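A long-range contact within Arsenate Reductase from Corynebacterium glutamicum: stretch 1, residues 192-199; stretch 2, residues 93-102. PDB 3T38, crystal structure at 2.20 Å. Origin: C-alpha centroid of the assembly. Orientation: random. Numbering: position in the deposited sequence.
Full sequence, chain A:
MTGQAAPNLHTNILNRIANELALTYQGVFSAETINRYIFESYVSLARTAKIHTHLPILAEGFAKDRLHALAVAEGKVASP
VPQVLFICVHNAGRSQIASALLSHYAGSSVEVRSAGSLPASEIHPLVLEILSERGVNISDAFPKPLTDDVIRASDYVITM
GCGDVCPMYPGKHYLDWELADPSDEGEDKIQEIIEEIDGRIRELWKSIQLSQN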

ATOM      1  N   GLU A 192      -1.064 -14.795  26.927  1.00 43.27           N
ATOM      2  CA  GLU A 192       0.258 -15.421  26.936  1.00 42.72           C
ATOM      3  C   GLU A 192       1.225 -14.845  25.922  1.00 38.58           C
ATOM      4  O   GLU A 192       2.406 -14.671  26.202  1.00 38.39           O
ATOM      5  CB  GLU A 192       0.097 -16.921  26.714  1.00 45.74           C
ATOM      6  CG  GLU A 192      -0.492 -17.662  27.946  1.00 51.39           C
ATOM      7  CD  GLU A 192      -1.118 -19.017  27.593  1.00 57.09           C
ATOM      8  OE1 GLU A 192      -1.652 -19.180  26.472  1.00 56.51           O
ATOM      9  OE2 GLU A 192      -1.098 -19.925  28.455  1.00 63.42           O
ATOM     10  N   ILE A 193       0.715 -14.551  24.740  1.00 34.86           N
ATOM     11  CA  ILE A 193       1.483 -13.851  23.714  1.00 32.92           C
ATOM     12  C   ILE A 193       1.998 -12.481  24.259  1.00 30.93           C
ATOM     13  O   ILE A 193       3.106 -12.109  24.008  1.00 30.79           O
ATOM     14  CB  ILE A 193       0.590 -13.622  22.430  1.00 31.04           C
ATOM     15  CG1 ILE A 193       0.220 -14.941  21.769  1.00 33.28           C
ATOM     16  CG2 ILE A 193       1.301 -12.723  21.374  1.00 29.53           C
ATOM     17  CD1 ILE A 193      -0.897 -14.758  20.734  1.00 34.98           C
ATOM     18  N   ILE A 194       1.164 -11.732  24.973  1.00 30.84           N
ATOM     19  CA  ILE A 194       1.589 -10.459  25.563  1.00 30.64           C
ATOM     20  C   ILE A 194       2.770 -10.682  26.512  1.00 32.32           C
ATOM     21  O   ILE A 194       3.767  -9.982  26.412  1.00 31.40           O
ATOM     22  CB  ILE A 194       0.384  -9.681  26.180  1.00 30.68           C
ATOM     23  CG1 ILE A 194      -0.487  -9.165  25.034  1.00 29.55           C
ATOM     24  CG2 ILE A 194       0.820  -8.535  27.021  1.00 32.50           C
ATOM     25  CD1 ILE A 194      -1.880  -8.521  25.397  1.00 29.47           C
ATOM     26  N   GLU A 195       2.694 -11.738  27.329  1.00 35.52           N
ATOM     27  CA  GLU A 195       3.763 -12.114  28.278  1.00 39.15           C
ATOM     28  C   GLU A 195       5.020 -12.545  27.575  1.00 38.35           C
ATOM     29  O   GLU A 195       6.090 -12.185  28.003  1.00 38.77           O
ATOM     30  CB  GLU A 195       3.357 -13.280  29.170  1.00 42.00           C
ATOM     31  CG  GLU A 195       1.986 -13.149  29.714  1.00 47.51           C
ATOM     32  CD  GLU A 195       1.965 -12.407  31.030  1.00 55.55           C
ATOM     33  OE1 GLU A 195       2.609 -11.297  31.080  1.00 53.61           O
ATOM     34  OE2 GLU A 195       1.323 -12.948  31.991  1.00 51.76           O
ATOM     35  N   GLU A 196       4.896 -13.364  26.531  1.00 38.11           N
ATOM     36  CA  GLU A 196       6.097 -13.787  25.820  1.00 38.79           C
ATOM     37  C   GLU A 196       6.756 -12.592  25.119  1.00 34.68           C
ATOM     38  O   GLU A 196       7.957 -12.432  25.170  1.00 35.78           O
ATOM     39  CB  GLU A 196       5.817 -14.921  24.853  1.00 39.72           C
ATOM     40  CG  GLU A 196       6.973 -15.117  23.881  1.00 46.25           C
ATOM     41  CD  GLU A 196       6.834 -16.370  23.034  1.00 56.25           C
ATOM     42  OE1 GLU A 196       5.669 -16.821  22.813  1.00 58.61           O
ATOM     43  OE2 GLU A 196       7.897 -16.895  22.584  1.00 61.64           O
ATOM     44  N   ILE A 197       5.961 -11.736  24.505  1.00 30.64           N
ATOM     45  CA  ILE A 197       6.504 -10.622  23.824  1.00 27.53           C
ATOM     46  C   ILE A 197       7.188  -9.636  24.793  1.00 29.08           C
ATOM     47  O   ILE A 197       8.294  -9.156  24.516  1.00 28.04           O
ATOM     48  CB  ILE A 197       5.402  -9.925  23.018  1.00 27.20           C
ATOM     49  CG1 ILE A 197       4.984 -10.815  21.818  1.00 24.85           C
ATOM     50  CG2 ILE A 197       5.843  -8.478  22.585  1.00 22.27           C
ATOM     51  CD1 ILE A 197       3.629 -10.262  21.148  1.00 21.24           C
ATOM     52  N   ASP A 198       6.535  -9.354  25.928  1.00 29.88           N
ATOM     53  CA  ASP A 198       7.108  -8.516  26.974  1.00 30.83           C
ATOM     54  C   ASP A 198       8.499  -9.002  27.408  1.00 32.41           C
ATOM     55  O   ASP A 198       9.452  -8.215  27.419  1.00 31.87           O
ATOM     56  CB  ASP A 198       6.175  -8.483  28.198  1.00 32.99           C
ATOM     57  CG  ASP A 198       6.505  -7.327  29.164  1.00 36.32           C
ATOM     58  OD1 ASP A 198       7.187  -6.320  28.775  1.00 36.39           O
ATOM     59  OD2 ASP A 198       6.069  -7.408  30.319  1.00 41.54           O
ATOM     60  N   GLY A 199       8.621 -10.279  27.768  1.00 33.44           N
ATOM     61  CA  GLY A 199       9.939 -10.855  28.000  1.00 35.93           C
ATOM     62  C   GLY A 199      10.979 -10.538  26.918  1.00 34.81           C
ATOM     63  O   GLY A 199      12.142 -10.245  27.244  1.00 36.26           O
TER
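Stretch 2 (93-102) GRSQIASALL

Packing of residues 93-102 on the helix of residues 192-199 in arsenate reductase from Corynebacterium glutamicum, a contact between segments at least 93 residues apart in sequence. In its backbone, stretch 2 leaves a loop at Gly93 and is helical by Ser95, through Leu102 and beyond. Gly93 O accepts Ile97 N at 2.9 Å, and a weak bond from Gln96 N at 2.8 Å falls on the same Gly93 O; the i to i+4 pattern then runs on, from Ala98 N to Arg94 O at 2.9 Å through Leu102 N to Ala98 O at 3.0 Å. Stretch 1 is helical throughout, part of a longer helix, with Ile197 N bonded to Ile193 O and Asp198 N to Ile194 O, both at 2.9 Å. The two helices run the same general way, their N-to-C directions 46° apart (signed crossing angle -46°), and their axes approach to 9.5 Å. Because the directions agree, the register climbs together: CA of Arg94 lies 7.5 Å from CA of Ile193, CA of Ile97 6.6 Å from CA of Ile194, CA of Ala98 6.2 Å from CA of Ile197, and CA of Leu101 6.6 Å from CA of Asp198. On stretch 2 these positions repeat at intervals of three and four, so they line one face of the helix, whereas Ser95 and Ser99 direct their CA-to-CB bonds away.

Apolar packing centres on Ile197, the knob set among Arg94, Ile97, Ala98 and Leu101. Its CG2 lies 3.8 Å from Ile97 CG2, 3.9 Å from Ala98 CB and 4.1 Å from Leu101 CD1, so a single methyl group meets three side chains. The CA-to-CB bond of Ile97 points toward stretch 1, and its CD1 lies 3.4 Å from Ile194 CG1, a tight contact, and 4.3 Å from Ile193 CG2. All four isoleucines adopt chi1 m, chi2 t.

Side chains also meet backbone. Ile197 CG2 comes within 3.7 Å of Ala98 CA, beside the short side chain of Ala98, at the register pair with the shortest CA-to-CA distance. Ile197 CD1 lies 3.8 Å from Arg94 O, a carbonyl already engaged by Ala98 N. From the other helix, Leu101 CD1 rests 3.9 Å from Ile194 O and 3.6 Å from Asp198 CA; it is also 3.7 Å from Asp198 CB. The closest approaches to the aspartate are to its CA and CB; its OD1 and OD2 are hydrogen-bonded elsewhere in the structure.

A charged residue, Arg94, contributes its aliphatic portion to this apolar surface, with CG 4.3 Å from Ile193 CG2 and 4.4 Å from Ile197 CD1. Ile193 CD1 covers one face of the guanidinium, whose NH1 and NH2 find their hydrogen bonds elsewhere in the structure. No hydrogen bond crosses between the stretches; the 385 Å² buried, summed over both sides, comes from close van der Waals packing.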

ATOM      1  N   GLY A  93      -2.222  -7.341  16.476  1.00 27.46           N
ATOM      2  CA  GLY A  93      -1.883  -8.052  17.721  1.00 28.10           C
ATOM      3  C   GLY A  93      -0.402  -7.914  17.998  1.00 29.24           C
ATOM      4  O   GLY A  93       0.085  -6.825  18.385  1.00 28.55           O
ATOM      5  N   ARG A  94       0.333  -8.993  17.702  1.00 29.24           N
ATOM      6  CA  ARG A  94       1.805  -9.081  17.898  1.00 28.25           C
ATOM      7  C   ARG A  94       2.621  -7.780  17.724  1.00 27.31           C
ATOM      8  O   ARG A  94       3.357  -7.368  18.634  1.00 27.26           O
ATOM      9  CB  ARG A  94       2.399 -10.126  16.940  1.00 26.81           C
ATOM     10  CG  ARG A  94       2.031 -11.568  17.293  1.00 31.02           C
ATOM     11  CD  ARG A  94       2.409 -12.547  16.168  1.00 32.90           C
ATOM     12  NE  ARG A  94       2.240 -13.948  16.536  1.00 37.91           N
ATOM     13  CZ  ARG A  94       1.068 -14.591  16.617  1.00 41.87           C
ATOM     14  NH1 ARG A  94      -0.088 -13.961  16.373  1.00 39.10           N
ATOM     15  NH2 ARG A  94       1.043 -15.886  16.954  1.00 45.01           N
ATOM     16  N   SER A  95       2.548  -7.162  16.545  1.00 26.05           N
ATOM     17  CA  SER A  95       3.387  -5.956  16.309  1.00 25.21           C
ATOM     18  C   SER A  95       2.932  -4.739  17.108  1.00 24.39           C
ATOM     19  O   SER A  95       3.730  -3.859  17.425  1.00 26.25           O
ATOM     20  CB  SER A  95       3.532  -5.609  14.814  1.00 23.16           C
ATOM     21  OG  SER A  95       2.279  -5.461  14.147  1.00 25.01           O
ATOM     22  N   GLN A  96       1.662  -4.678  17.412  1.00 23.51           N
ATOM     23  CA  GLN A  96       1.110  -3.576  18.199  1.00 25.12           C
ATOM     24  C   GLN A  96       1.476  -3.703  19.668  1.00 26.12           C
ATOM     25  O   GLN A  96       1.779  -2.700  20.319  1.00 28.44           O
ATOM     26  CB  GLN A  96      -0.421  -3.506  18.041  1.00 24.41           C
ATOM     27  CG  GLN A  96      -0.893  -3.257  16.593  1.00 23.55           C
ATOM     28  CD  GLN A  96      -0.845  -1.771  16.205  1.00 26.36           C
ATOM     29  OE1 GLN A  96      -0.288  -0.943  16.930  1.00 31.51           O
ATOM     30  NE2 GLN A  96      -1.453  -1.419  15.059  1.00 24.73           N
ATOM     31  N   ILE A  97       1.424  -4.924  20.173  1.00 25.86           N
ATOM     32  CA  ILE A  97       1.883  -5.267  21.494  1.00 26.65           C
ATOM     33  C   ILE A  97       3.351  -4.947  21.623  1.00 27.19           C
ATOM     34  O   ILE A  97       3.743  -4.269  22.594  1.00 29.72           O
ATOM     35  CB  ILE A  97       1.701  -6.787  21.793  1.00 26.94           C
ATOM     36  CG1 ILE A  97       0.225  -7.158  21.697  1.00 22.61           C
ATOM     37  CG2 ILE A  97       2.338  -7.141  23.186  1.00 24.70           C
ATOM     38  CD1 ILE A  97      -0.018  -8.694  21.694  1.00 26.00           C
ATOM     39  N   ALA A  98       4.164  -5.421  20.668  1.00 25.47           N
ATOM     40  CA  ALA A  98       5.588  -5.243  20.781  1.00 25.72           C
ATOM     41  C   ALA A  98       5.912  -3.751  20.745  1.00 26.59           C
ATOM     42  O   ALA A  98       6.737  -3.244  21.516  1.00 26.82           O
ATOM     43  CB  ALA A  98       6.321  -5.960  19.677  1.00 24.58           C
ATOM     44  N   SER A  99       5.263  -3.044  19.826  1.00 25.88           N
ATOM     45  CA  SER A  99       5.554  -1.648  19.656  1.00 26.79           C
ATOM     46  C   SER A  99       5.197  -0.840  20.900  1.00 26.79           C
ATOM     47  O   SER A  99       5.949   0.082  21.280  1.00 27.98           O
ATOM     48  CB  SER A  99       4.775  -1.084  18.427  1.00 27.45           C
ATOM     49  OG  SER A  99       4.892   0.345  18.375  1.00 30.52           O
ATOM     50  N   ALA A 100       4.039  -1.141  21.503  1.00 25.81           N
ATOM     51  CA  ALA A 100       3.570  -0.366  22.651  1.00 26.44           C
ATOM     52  C   ALA A 100       4.391  -0.673  23.902  1.00 25.95           C
ATOM     53  O   ALA A 100       4.602   0.209  24.725  1.00 27.80           O
ATOM     54  CB  ALA A 100       2.022  -0.554  22.899  1.00 25.41           C
ATOM     55  N   LEU A 101       4.891  -1.902  24.019  1.00 25.86           N
ATOM     56  CA  LEU A 101       5.692  -2.290  25.186  1.00 26.02           C
ATOM     57  C   LEU A 101       7.034  -1.544  25.054  1.00 26.86           C
ATOM     58  O   LEU A 101       7.503  -0.886  25.990  1.00 29.22           O
ATOM     59  CB  LEU A 101       5.798  -3.834  25.306  1.00 24.71           C
ATOM     60  CG  LEU A 101       4.537  -4.617  25.806  1.00 26.73           C
ATOM     61  CD1 LEU A 101       4.607  -6.188  25.784  1.00 24.58           C
ATOM     62  CD2 LEU A 101       4.223  -4.238  27.263  1.00 24.75           C
ATOM     63  N   LEU A 102       7.625  -1.548  23.874  1.00 25.46           N
ATOM     64  CA  LEU A 102       8.920  -0.835  23.758  1.00 26.37           C
ATOM     65  C   LEU A 102       8.786   0.667  24.008  1.00 26.28           C
ATOM     66  O   LEU A 102       9.605   1.247  24.708  1.00 28.58           O
ATOM     67  CB  LEU A 102       9.658  -1.177  22.419  1.00 24.06           C
ATOM     68  CG  LEU A 102      11.016  -0.526  22.137  1.00 26.20           C
ATOM     69  CD1 LEU A 102      12.021  -0.804  23.251  1.00 23.08           C
ATOM     70  CD2 LEU A 102      11.599  -0.983  20.792  1.00 22.63           C
TER